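Local coordinates for ABC transporter substrate-binding protein (Bradyrhizobium japonicum, PDB 4I1D) that probably serves as the periplasmic substrate-binding component of an ABC transporter and holds d-malate in its pocket in this crystal, at residues N122-V130 with L147-G155. Numbering follows the deposited sequence.
Sequences NSWVDFWDV and LEAALMADG. With SO4 (sulfate ion), chain K.
Trp124 O accepts the backbone N-H of Trp128, with Trp128 N to Trp124 O at 2.8 Å, and the methyl of Ala153 rests against the same oxygen. The two tryptophans, one helical turn apart, carry the contact from helix 124-128, which meets helix 147-153 almost at right angles, at 85°, with the axes 8.2 Å apart. Facing them are Ala149, Ala150 and Ala153, whose small side chains let the helices come close.

Trp124 spreads its indole over Ala149, whose CB sits nearly on the normal through the five-membered ring, 3.6 Å from its centroid, in a CH-pi contact. Trp124 CB lies 3.3 Å from Ala149 O. Selenomethionine Met152 crosses the Trp124 side chain obliquely in a Met-aromatic contact: SE stands at the edge of the five-membered ring, and a bend at chi3 brings CE within 3.7 Å of Trp124 CD1.

Trp128 takes Ala153 CB against one ring face, off centre toward the rim, 3.3 Å from Trp128 CE3. A chi1 of -105°, away from the staggered values, places the ring there, while its far end, CH2, reaches Ala150 CA at 3.6 Å. With Trp128 cut back to an alanine, a gap would probably open beside Ala150 and Ala153, and Lys172 O would lose its indole donor. On the more exposed side, Val125 CG2 touches Met152 O.

Ser123 N-caps helix 124-128, its OG accepting from Asp126 N, and Gly155, with positive phi, is the C-prime residue of the Schellman motif ending helix 147-153. The pair packs in one lobe of the periplasmic binding protein fold, against strand 219-235 and helix 166-176, away from the malate pocket. No hydrogen bond crosses between the helices; both indole N-H groups instead reach backbone carbonyls, Gln225 O for Trp124 and Lys172 O for Trp128, so apolar shape joins the helices while polar bonds tie the rings to their lobe.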
ATOM      1  N   ASN A 122      -9.879  29.138 -35.523  1.00 52.59           N
ATOM      2  CA  ASN A 122      -8.768  30.018 -35.854  1.00 55.52           C
ATOM      3  C   ASN A 122      -8.205  30.752 -34.635  1.00 55.80           C
ATOM      4  O   ASN A 122      -7.391  31.670 -34.766  1.00 54.40           O
ATOM      5  CB  ASN A 122      -9.221  31.028 -36.913  1.00 55.98           C
ATOM      6  CG  ASN A 122      -8.065  31.806 -37.501  1.00 57.59           C
ATOM      7  OD1 ASN A 122      -8.016  33.040 -37.427  1.00 59.85           O
ATOM      8  ND2 ASN A 122      -7.118  31.085 -38.077  1.00 49.23           N
ATOM      9  N   SER A 123      -8.645  30.339 -33.451  1.00 49.66           N
ATOM     10  CA  SER A 123      -8.191  30.936 -32.201  1.00 49.03           C
ATOM     11  C   SER A 123      -8.566  29.998 -31.062  1.00 52.15           C
ATOM     12  O   SER A 123      -9.333  29.053 -31.257  1.00 54.42           O
ATOM     13  CB  SER A 123      -8.861  32.286 -31.987  1.00 49.28           C
ATOM     14  OG  SER A 123     -10.256  32.109 -31.760  1.00 54.14           O
ATOM     15  N   TRP A 124      -8.037  30.246 -29.871  1.00 49.49           N
ATOM     16  CA  TRP A 124      -8.424  29.419 -28.739  1.00 49.43           C
ATOM     17  C   TRP A 124      -9.889  29.692 -28.361  1.00 48.34           C
ATOM     18  O   TRP A 124     -10.591  28.806 -27.873  1.00 47.82           O
ATOM     19  CB  TRP A 124      -7.436  29.567 -27.572  1.00 42.79           C
ATOM     20  CG  TRP A 124      -6.074  29.181 -28.030  1.00 44.35           C
ATOM     21  CD1 TRP A 124      -4.989  29.995 -28.168  1.00 44.80           C
ATOM     22  CD2 TRP A 124      -5.676  27.892 -28.515  1.00 44.12           C
ATOM     23  NE1 TRP A 124      -3.926  29.280 -28.684  1.00 44.39           N
ATOM     24  CE2 TRP A 124      -4.327  27.987 -28.902  1.00 48.83           C
ATOM     25  CE3 TRP A 124      -6.327  26.655 -28.629  1.00 46.69           C
ATOM     26  CZ2 TRP A 124      -3.613  26.893 -29.397  1.00 48.54           C
ATOM     27  CZ3 TRP A 124      -5.622  25.577 -29.135  1.00 45.33           C
ATOM     28  CH2 TRP A 124      -4.279  25.704 -29.508  1.00 50.97           C
ATOM     29  N   VAL A 125     -10.361  30.901 -28.641  1.00 46.33           N
ATOM     30  CA  VAL A 125     -11.772  31.216 -28.447  1.00 49.10           C
ATOM     31  C   VAL A 125     -12.629  30.223 -29.245  1.00 52.61           C
ATOM     32  O   VAL A 125     -13.563  29.624 -28.712  1.00 53.74           O
ATOM     33  CB  VAL A 125     -12.080  32.652 -28.875  1.00 57.64           C
ATOM     34  CG1 VAL A 125     -13.523  33.027 -28.518  1.00 59.94           C
ATOM     35  CG2 VAL A 125     -11.093  33.607 -28.228  1.00 61.42           C
ATOM     36  N   ASP A 126     -12.286  30.028 -30.516  1.00 56.01           N
ATOM     37  CA  ASP A 126     -12.973  29.043 -31.344  1.00 52.54           C
ATOM     38  C   ASP A 126     -12.843  27.660 -30.732  1.00 49.99           C
ATOM     39  O   ASP A 126     -13.819  26.926 -30.631  1.00 55.95           O
ATOM     40  CB  ASP A 126     -12.408  29.036 -32.760  1.00 59.80           C
ATOM     41  CG  ASP A 126     -12.653  30.350 -33.497  1.00 71.18           C
ATOM     42  OD1 ASP A 126     -13.582  31.095 -33.111  1.00 68.53           O
ATOM     43  OD2 ASP A 126     -11.916  30.635 -34.465  1.00 72.99           O
ATOM     44  N   PHE A 127     -11.630  27.313 -30.312  1.00 46.85           N
ATOM     45  CA  PHE A 127     -11.372  26.006 -29.713  1.00 46.32           C
ATOM     46  C   PHE A 127     -12.294  25.732 -28.531  1.00 41.51           C
ATOM     47  O   PHE A 127     -12.790  24.617 -28.368  1.00 43.84           O
ATOM     48  CB  PHE A 127      -9.912  25.897 -29.261  1.00 44.98           C
ATOM     49  CG  PHE A 127      -9.504  24.506 -28.847  1.00 45.46           C
ATOM     50  CD1 PHE A 127      -8.901  23.647 -29.752  1.00 46.91           C
ATOM     51  CD2 PHE A 127      -9.705  24.063 -27.552  1.00 46.95           C
ATOM     52  CE1 PHE A 127      -8.511  22.363 -29.375  1.00 48.71           C
ATOM     53  CE2 PHE A 127      -9.315  22.776 -27.169  1.00 47.14           C
ATOM     54  CZ  PHE A 127      -8.720  21.933 -28.082  1.00 46.33           C
ATOM     55  N   TRP A 128     -12.514  26.750 -27.701  1.00 46.08           N
ATOM     56  CA  TRP A 128     -13.421  26.637 -26.560  1.00 49.39           C
ATOM     57  C   TRP A 128     -14.902  26.670 -26.966  1.00 53.90           C
ATOM     58  O   TRP A 128     -15.774  26.253 -26.200  1.00 50.37           O
ATOM     59  CB  TRP A 128     -13.126  27.731 -25.525  1.00 45.76           C
ATOM     60  CG  TRP A 128     -12.412  27.216 -24.305  1.00 51.76           C
ATOM     61  CD1 TRP A 128     -12.953  27.014 -23.058  1.00 42.06           C
ATOM     62  CD2 TRP A 128     -11.026  26.819 -24.210  1.00 49.50           C
ATOM     63  NE1 TRP A 128     -11.992  26.521 -22.199  1.00 46.90           N
ATOM     64  CE2 TRP A 128     -10.802  26.397 -22.876  1.00 45.27           C
ATOM     65  CE3 TRP A 128      -9.959  26.791 -25.114  1.00 51.03           C
ATOM     66  CZ2 TRP A 128      -9.551  25.948 -22.428  1.00 44.64           C
ATOM     67  CZ3 TRP A 128      -8.702  26.336 -24.663  1.00 51.88           C
ATOM     68  CH2 TRP A 128      -8.517  25.928 -23.330  1.00 45.53           C
ATOM     69  N   ASP A 129     -15.193  27.149 -28.172  1.00 55.72           N
ATOM     70  CA  ASP A 129     -16.598  27.273 -28.607  1.00 49.29           C
ATOM     71  C   ASP A 129     -17.119  25.976 -29.228  1.00 51.70           C
ATOM     72  O   ASP A 129     -17.109  25.809 -30.446  1.00 54.77           O
ATOM     73  CB  ASP A 129     -16.760  28.419 -29.599  1.00 50.71           C
ATOM     74  CG  ASP A 129     -18.218  28.834 -29.784  1.00 62.36           C
ATOM     75  OD1 ASP A 129     -18.444  30.024 -30.092  1.00 64.65           O
ATOM     76  OD2 ASP A 129     -19.127  27.982 -29.619  1.00 61.55           O
ATOM     77  N   VAL A 130     -17.579  25.070 -28.374  1.00 56.90           N
ATOM     78  CA  VAL A 130     -17.995  23.738 -28.785  1.00 61.74           C
ATOM     79  C   VAL A 130     -19.260  23.746 -29.632  1.00 60.00           C
ATOM     80  O   VAL A 130     -19.446  22.883 -30.488  1.00 57.05           O
ATOM     81  CB  VAL A 130     -18.220  22.845 -27.562  1.00 63.21           C
ATOM     82  CG1 VAL A 130     -19.114  21.667 -27.918  1.00 68.65           C
ATOM     83  CG2 VAL A 130     -16.873  22.386 -26.999  1.00 55.93           C
ATOM     84  N   LEU A 147      -1.929  26.539 -20.329  1.00 43.31           N
ATOM     85  CA  LEU A 147      -2.453  27.650 -19.533  1.00 40.59           C
ATOM     86  C   LEU A 147      -2.594  28.889 -20.400  1.00 43.68           C
ATOM     87  O   LEU A 147      -3.617  29.565 -20.351  1.00 46.45           O
ATOM     88  CB  LEU A 147      -1.542  27.969 -18.352  1.00 42.03           C
ATOM     89  CG  LEU A 147      -1.411  26.877 -17.296  1.00 49.63           C
ATOM     90  CD1 LEU A 147      -0.739  27.443 -16.061  1.00 56.06           C
ATOM     91  CD2 LEU A 147      -2.777  26.313 -16.945  1.00 43.60           C
ATOM     92  N   GLU A 148      -1.567  29.198 -21.187  1.00 41.40           N
ATOM     93  CA  GLU A 148      -1.645  30.368 -22.076  1.00 47.74           C
ATOM     94  C   GLU A 148      -2.873  30.310 -22.993  1.00 43.37           C
ATOM     95  O   GLU A 148      -3.599  31.297 -23.134  1.00 48.91           O
ATOM     96  CB  GLU A 148      -0.366  30.525 -22.907  1.00 48.46           C
ATOM     97  CG  GLU A 148       0.841  31.029 -22.122  1.00 55.50           C
ATOM     98  CD  GLU A 148       1.645  29.922 -21.436  1.00 53.55           C
ATOM     99  OE1 GLU A 148       2.781  30.219 -21.001  1.00 52.81           O
ATOM    100  OE2 GLU A 148       1.159  28.769 -21.329  1.00 49.22           O
ATOM    101  N   ALA A 149      -3.108  29.150 -23.604  1.00 41.39           N
ATOM    102  CA  ALA A 149      -4.207  28.996 -24.553  1.00 41.76           C
ATOM    103  C   ALA A 149      -5.554  29.194 -23.863  1.00 47.42           C
ATOM    104  O   ALA A 149      -6.483  29.796 -24.426  1.00 48.06           O
ATOM    105  CB  ALA A 149      -4.147  27.625 -25.237  1.00 39.04           C
ATOM    106  N   ALA A 150      -5.660  28.683 -22.642  1.00 46.16           N
ATOM    107  CA  ALA A 150      -6.882  28.842 -21.874  1.00 43.38           C
ATOM    108  C   ALA A 150      -7.144  30.317 -21.599  1.00 47.48           C
ATOM    109  O   ALA A 150      -8.279  30.760 -21.645  1.00 49.20           O
ATOM    110  CB  ALA A 150      -6.805  28.057 -20.566  1.00 43.75           C
ATOM    111  N   LEU A 151      -6.097  31.081 -21.308  1.00 54.18           N
ATOM    112  CA  LEU A 151      -6.289  32.501 -21.031  1.00 54.94           C
ATOM    113  C   LEU A 151      -6.691  33.264 -22.293  1.00 51.49           C
ATOM    114  O   LEU A 151      -7.575  34.124 -22.263  1.00 46.67           O
ATOM    115  CB  LEU A 151      -5.044  33.104 -20.391  1.00 53.87           C
ATOM    116  CG  LEU A 151      -4.929  32.730 -18.911  1.00 53.25           C
ATOM    117  CD1 LEU A 151      -3.481  32.718 -18.440  1.00 49.01           C
ATOM    118  CD2 LEU A 151      -5.777  33.658 -18.073  1.00 45.26           C
HETATM  119  N   MSE A 152      -6.058  32.930 -23.411  1.00 45.07           N
HETATM  120  CA  MSE A 152      -6.424  33.543 -24.680  1.00 45.40           C
HETATM  121  C   MSE A 152      -7.865  33.198 -25.050  1.00 46.92           C
HETATM  122  O   MSE A 152      -8.570  34.018 -25.637  1.00 50.44           O
HETATM  123  CB  MSE A 152      -5.449  33.129 -25.784  1.00 44.71           C
HETATM  124  CG  MSE A 152      -4.123  33.889 -25.728  1.00 46.78           C
HETATM  125 SE   MSE A 152      -2.863  33.426 -27.148  0.69 59.11          SE
HETATM  126  CE  MSE A 152      -2.225  31.715 -26.419  1.00 41.72           C
ATOM    127  N   ALA A 153      -8.298  31.986 -24.699  1.00 44.27           N
ATOM    128  CA  ALA A 153      -9.674  31.563 -24.954  1.00 44.66           C
ATOM    129  C   ALA A 153     -10.623  32.428 -24.131  1.00 49.23           C
ATOM    130  O   ALA A 153     -11.747  32.706 -24.531  1.00 54.45           O
ATOM    131  CB  ALA A 153      -9.848  30.088 -24.603  1.00 42.06           C
ATOM    132  N   ASP A 154     -10.157  32.852 -22.968  1.00 50.22           N
ATOM    133  CA  ASP A 154     -10.934  33.737 -22.132  1.00 50.73           C
ATOM    134  C   ASP A 154     -10.771  35.207 -22.528  1.00 62.57           C
ATOM    135  O   ASP A 154     -11.128  36.113 -21.763  1.00 59.96           O
ATOM    136  CB  ASP A 154     -10.572  33.544 -20.666  1.00 48.29           C
ATOM    137  CG  ASP A 154     -11.707  33.949 -19.747  1.00 61.41           C
ATOM    138  OD1 ASP A 154     -12.864  33.642 -20.098  1.00 56.54           O
ATOM    139  OD2 ASP A 154     -11.452  34.586 -18.702  1.00 68.55           O
ATOM    140  N   GLY A 155     -10.220  35.440 -23.717  1.00 64.62           N
ATOM    141  CA  GLY A 155     -10.196  36.773 -24.297  1.00 66.11           C
ATOM    142  C   GLY A 155      -8.945  37.598 -24.053  1.00 62.57           C
ATOM    143  O   GLY A 155      -8.859  38.746 -24.489  1.00 65.31           O
TER
HETATM  144  S   SO4 K 407      -4.237  32.195 -40.642  1.00123.04           S
HETATM  145  O1  SO4 K 407      -4.330  32.667 -42.020  1.00126.34           O
HETATM  146  O2  SO4 K 407      -2.919  31.590 -40.414  1.00121.93           O
HETATM  147  O3  SO4 K 407      -4.447  33.323 -39.728  1.00113.48           O
HETATM  148  O4  SO4 K 407      -5.268  31.182 -40.443  1.00122.19           O